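Choline dehydrogenase and related flavoproteins (Aspergillus oryzae, PDB 3Q9T) is a formate oxidase of the glucose-methanol-choline oxidoreductase family that carries 8-formyl-FAD, a modified flavin, at its catalytic site. Local coordinates at residues W120-D123 / P124-Y128; E563-A566 / D567-A571. All coordinates share one frame; numbering follows the deposited sequence.

Interaction 1 (W120-D123 / P124-Y128); sequences WTWD and PLVPY
Val126 sets one methyl, CG2, over a face of the Trp122 indole, a CH-pi contact made one turn apart on the same helix. CG2 of Val126 stands 3.7 Å from the centroid of the Trp122 five-membered ring, displaced toward the rim, and its nearest ring atom is NE1 of Trp122 at 3.3 Å. Trp122 carries CG anti to its own N (chi1 -179°), and Val126 has CG1 anti to N with CG2 beside N, which puts CG2 over the indole.

On another side of the turn, Leu125 meets Trp120 through its forked end. CD1 of Leu125 lies 3.8 Å from CE3 of Trp120, with CD2 almost as near, and the approach to the ring is oblique. The ring of Pro124 packs against Thr121, its CD 3.3 Å from Thr121 OG1; that hydroxyl bonds back to the carbonyl of Lys118.

Behind the side chains, the carbonyls of the N-cap residue and of the first helical residues accept the amides. Leu125 N donates to Thr121 O at 3.1 Å and Val126 N to Trp122 O at 2.9 Å, both bent at the hydrogen, while weak branches run from Leu125 N to Trp122 O and from Val126 N to Asp123 O. Pro127 places CD 3.4 Å from Asp123 O.

Further out, Trp120 NE1 bonds to the carbonyl of Pro528, Trp122 N is held by OD1 of Asp110, and the Trp122 ring meets that of Phe109. This is the N-terminal start of helix 122-131, with the two residues before it: Thr121 occupies the N-cap position without a side-chain capping bond, and Pro124 sits in the first turn, where no amide hydrogen is called for, whereas at Pro127 the helix kinks, the N of Pro127 and Tyr128 having no bond to the turn before.

Interaction 2 (E563-A566 / D567-A571); sequences EKCA and DMIKA
Met568 and Lys564, one turn apart, lay their chains across each other at an angle. Lys564 carries CG anti to its backbone N (chi1 -179°) and runs extended until its last torsion bends NZ back to within 3.7 Å of SD of Met568. The methionine bends at its own end (chi3 -66°), which brings CE of Met568 4.0 Å from CG of Lys564, so thioether and aliphatic chain lie against each other. The ammonium itself is paired with Glu119.

Cys565 and Ile569 make the next such pair. SG of Cys565, likewise anti to N, meets CD1 of Ile569 at 3.9 Å, an apolar contact of one atom on each side. Asp567 has its CB 3.4 Å from Lys564 O, and its OD2 bonds to the hydroxyl of Tyr128.

Under these pairs the backbone is regular. Met568 N reaches Lys564 O at 2.9 Å with an N-H...O angle of 168°; the i to i+4 bonds of Asp567, Ile569 and Lys570 continue the pattern, that of Ile569 being less straight.

Helix 555-572 has neighbours on several sides. Cys565, Ala566 and Ile569 touch helix 16-25, where Glu563 forms a salt bridge with Arg24; Lys564 meets helix 122-131 at Leu125 and Tyr128; Met568 and Ile569 rest on Arg539 of strand 538-540, an outermost strand of the five-stranded parallel sheet.

How the interactions relate
From the N terminus, the chain first passes through helix 16-25, then reaches interaction 1 where helix 122-131 begins, and comes to interaction 2 only near its end, in helix 555-572. Each contact is local, interaction 2 within a helix and interaction 1 where the chain enters one, and the two follow in series, neither nesting nor crossing. In space, however, they touch, with centres about 13 Å apart. Tyr128 OH and Asp567 OD2 lie 2.6 Å apart in a probable hydrogen bond, and the Lys564 chain fits against the Trp120 indole, a cation-pi pair, and against Leu125. The start of helix 122-131, with Trp120 before it, is thus tied to helix 555-572, which runs steeply across it, near the FAD-binding residue Ala17.

Interaction 1 (W120-D123 / P124-Y128)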
loop_
_atom_site.group_PDB
_atom_site.type_symbol
_atom_site.label_atom_id
_atom_site.label_comp_id
_atom_site.label_asym_id
_atom_site.label_seq_id
_atom_site.Cartn_x
_atom_site.Cartn_y
_atom_site.Cartn_z
ATOM N N TRP A 120 16.663 2.733 -35.353
ATOM C CA TRP A 120 16.314 3.136 -33.995
ATOM C C TRP A 120 17.558 3.310 -33.127
ATOM O O TRP A 120 17.667 2.699 -32.068
ATOM C CB TRP A 120 15.359 2.134 -33.345
ATOM C CG TRP A 120 13.954 2.141 -33.923
ATOM C CD1 TRP A 120 13.457 1.302 -34.877
ATOM C CD2 TRP A 120 12.880 3.027 -33.570
ATOM N NE1 TRP A 120 12.136 1.604 -35.138
ATOM C CE2 TRP A 120 11.761 2.664 -34.354
ATOM C CE3 TRP A 120 12.760 4.100 -32.679
ATOM C CZ2 TRP A 120 10.540 3.328 -34.265
ATOM C CZ3 TRP A 120 11.543 4.764 -32.594
ATOM C CH2 TRP A 120 10.443 4.368 -33.376
ATOM N N THR A 121 18.502 4.121 -33.590
ATOM C CA THR A 121 19.680 4.472 -32.795
ATOM C C THR A 121 19.797 5.997 -32.705
ATOM O O THR A 121 19.019 6.721 -33.332
ATOM C CB THR A 121 20.973 3.878 -33.374
ATOM O OG1 THR A 121 21.123 4.296 -34.732
ATOM C CG2 THR A 121 20.933 2.368 -33.331
ATOM N N TRP A 122 20.757 6.487 -31.927
ATOM C CA TRP A 122 20.861 7.921 -31.690
ATOM C C TRP A 122 20.786 8.796 -32.961
ATOM O O TRP A 122 19.812 9.547 -33.162
ATOM C CB TRP A 122 22.098 8.268 -30.844
ATOM C CG TRP A 122 22.158 9.731 -30.598
ATOM C CD1 TRP A 122 22.973 10.626 -31.219
ATOM C CD2 TRP A 122 21.312 10.495 -29.721
ATOM N NE1 TRP A 122 22.699 11.894 -30.773
ATOM C CE2 TRP A 122 21.693 11.840 -29.846
ATOM C CE3 TRP A 122 20.287 10.161 -28.818
ATOM C CZ2 TRP A 122 21.082 12.870 -29.114
ATOM C CZ3 TRP A 122 19.680 11.186 -28.088
ATOM C CH2 TRP A 122 20.080 12.526 -28.247
ATOM N N ASP A 123 21.797 8.711 -33.818
ATOM C CA ASP A 123 21.877 9.628 -34.967
ATOM C C ASP A 123 20.601 9.680 -35.830
ATOM O O ASP A 123 20.041 10.761 -36.048
ATOM C CB ASP A 123 23.117 9.337 -35.821
ATOM C CG ASP A 123 24.415 9.539 -35.042
ATOM O OD1 ASP A 123 24.494 10.521 -34.274
ATOM O OD2 ASP A 123 25.341 8.714 -35.186
ATOM N N PRO A 124 20.128 8.519 -36.311
ATOM C CA PRO A 124 18.879 8.518 -37.087
ATOM C C PRO A 124 17.692 9.111 -36.330
ATOM O O PRO A 124 16.827 9.688 -36.957
ATOM C CB PRO A 124 18.643 7.035 -37.368
ATOM C CG PRO A 124 19.999 6.425 -37.294
ATOM C CD PRO A 124 20.720 7.175 -36.221
ATOM N N LEU A 125 17.661 8.994 -35.008
ATOM C CA LEU A 125 16.529 9.491 -34.224
ATOM C C LEU A 125 16.601 10.990 -33.873
ATOM O O LEU A 125 15.571 11.635 -33.637
ATOM C CB LEU A 125 16.364 8.651 -32.950
ATOM C CG LEU A 125 15.781 7.257 -33.172
ATOM C CD1 LEU A 125 15.618 6.523 -31.856
ATOM C CD2 LEU A 125 14.428 7.384 -33.861
ATOM N N VAL A 126 17.811 11.548 -33.836
ATOM C CA VAL A 126 17.973 12.980 -33.565
ATOM C C VAL A 126 16.937 13.895 -34.228
ATOM O O VAL A 126 16.344 14.735 -33.557
ATOM C CB VAL A 126 19.390 13.487 -33.908
ATOM C CG1 VAL A 126 19.395 15.022 -34.067
ATOM C CG2 VAL A 126 20.366 13.056 -32.835
ATOM N N PRO A 127 16.734 13.757 -35.546
ATOM C CA PRO A 127 15.744 14.624 -36.199
ATOM C C PRO A 127 14.345 14.400 -35.650
ATOM O O PRO A 127 13.597 15.360 -35.468
ATOM C CB PRO A 127 15.821 14.224 -37.682
ATOM C CG PRO A 127 16.584 12.945 -37.715
ATOM C CD PRO A 127 17.459 12.911 -36.510
ATOM N N TYR A 128 14.002 13.149 -35.372
ATOM C CA TYR A 128 12.706 12.850 -34.778
ATOM C C TYR A 128 12.579 13.401 -33.352
ATOM O O TYR A 128 11.482 13.775 -32.932
ATOM C CB TYR A 128 12.392 11.344 -34.862
ATOM C CG TYR A 128 12.239 10.859 -36.293
ATOM C CD1 TYR A 128 11.273 11.407 -37.133
ATOM C CD2 TYR A 128 13.074 9.872 -36.811
ATOM C CE1 TYR A 128 11.144 10.987 -38.460
ATOM C CE2 TYR A 128 12.954 9.445 -38.140
ATOM C CZ TYR A 128 11.989 10.006 -38.953
ATOM O OH TYR A 128 11.860 9.567 -40.254
#

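Interaction 2 (E563-A566 / D567-A571)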
loop_
_atom_site.group_PDB
_atom_site.type_symbol
_atom_site.label_atom_id
_atom_site.label_comp_id
_atom_site.label_asym_id
_atom_site.label_seq_id
_atom_site.Cartn_x
_atom_site.Cartn_y
_atom_site.Cartn_z
ATOM N N GLU A 563 6.663 10.943 -34.255
ATOM C CA GLU A 563 7.126 11.596 -35.474
ATOM C C GLU A 563 7.643 10.530 -36.433
ATOM O O GLU A 563 7.320 10.544 -37.621
ATOM C CB GLU A 563 8.217 12.637 -35.177
ATOM C CG GLU A 563 7.781 13.837 -34.358
ATOM C CD GLU A 563 7.051 14.904 -35.161
ATOM O OE1 GLU A 563 6.610 14.630 -36.295
ATOM O OE2 GLU A 563 6.919 16.037 -34.652
ATOM N N LYS A 564 8.423 9.590 -35.911
ATOM C CA LYS A 564 8.961 8.521 -36.738
ATOM C C LYS A 564 7.829 7.648 -37.263
ATOM O O LYS A 564 7.788 7.315 -38.444
ATOM C CB LYS A 564 9.996 7.688 -35.978
ATOM C CG LYS A 564 10.621 6.544 -36.807
ATOM C CD LYS A 564 11.835 5.926 -36.097
ATOM C CE LYS A 564 12.469 4.794 -36.896
ATOM N NZ LYS A 564 12.669 5.158 -38.331
ATOM N N CYS A 565 6.895 7.291 -36.393
ATOM C CA CYS A 565 5.770 6.475 -36.820
ATOM C C CYS A 565 5.069 7.069 -38.035
ATOM O O CYS A 565 4.807 6.371 -39.010
ATOM C CB CYS A 565 4.746 6.315 -35.694
ATOM S SG CYS A 565 3.402 5.208 -36.164
ATOM N N ALA A 566 4.749 8.356 -37.956
ATOM C CA ALA A 566 4.089 9.060 -39.049
ATOM C C ALA A 566 4.942 9.017 -40.335
ATOM O O ALA A 566 4.440 8.707 -41.420
ATOM C CB ALA A 566 3.781 10.511 -38.632
ATOM N N ASP A 567 6.233 9.305 -40.206
ATOM C CA ASP A 567 7.141 9.201 -41.345
ATOM C C ASP A 567 7.064 7.818 -41.985
ATOM O O ASP A 567 6.894 7.711 -43.197
ATOM C CB ASP A 567 8.587 9.529 -40.952
ATOM C CG ASP A 567 8.992 10.959 -41.324
ATOM O OD1 ASP A 567 8.090 11.763 -41.661
ATOM O OD2 ASP A 567 10.210 11.281 -41.258
ATOM N N MET A 568 7.165 6.763 -41.173
ATOM C CA MET A 568 7.137 5.386 -41.692
ATOM C C MET A 568 5.802 5.018 -42.364
ATOM O O MET A 568 5.787 4.278 -43.355
ATOM C CB MET A 568 7.511 4.382 -40.602
ATOM C CG MET A 568 8.922 4.616 -40.008
ATOM S SD MET A 568 9.492 3.270 -38.940
ATOM C CE MET A 568 8.304 3.425 -37.597
ATOM N N ILE A 569 4.693 5.544 -41.842
ATOM C CA ILE A 569 3.386 5.324 -42.465
ATOM C C ILE A 569 3.319 6.041 -43.825
ATOM O O ILE A 569 2.836 5.485 -44.809
ATOM C CB ILE A 569 2.228 5.776 -41.553
ATOM C CG1 ILE A 569 2.080 4.816 -40.371
ATOM C CG2 ILE A 569 0.900 5.839 -42.320
ATOM C CD1 ILE A 569 1.104 5.305 -39.326
ATOM N N LYS A 570 3.824 7.268 -43.879
ATOM C CA LYS A 570 3.817 8.032 -45.124
ATOM C C LYS A 570 4.648 7.348 -46.195
ATOM O O LYS A 570 4.272 7.350 -47.364
ATOM C CB LYS A 570 4.330 9.451 -44.911
ATOM C CG LYS A 570 3.382 10.346 -44.123
ATOM C CD LYS A 570 3.890 11.790 -44.093
ATOM C CE LYS A 570 3.052 12.646 -43.158
ATOM N NZ LYS A 570 3.588 14.032 -43.044
ATOM N N ALA A 571 5.775 6.768 -45.793
ATOM C CA ALA A 571 6.651 6.100 -46.742
ATOM C C ALA A 571 5.946 4.899 -47.347
ATOM O O ALA A 571 6.194 4.524 -48.497
ATOM C CB ALA A 571 7.949 5.677 -46.074
#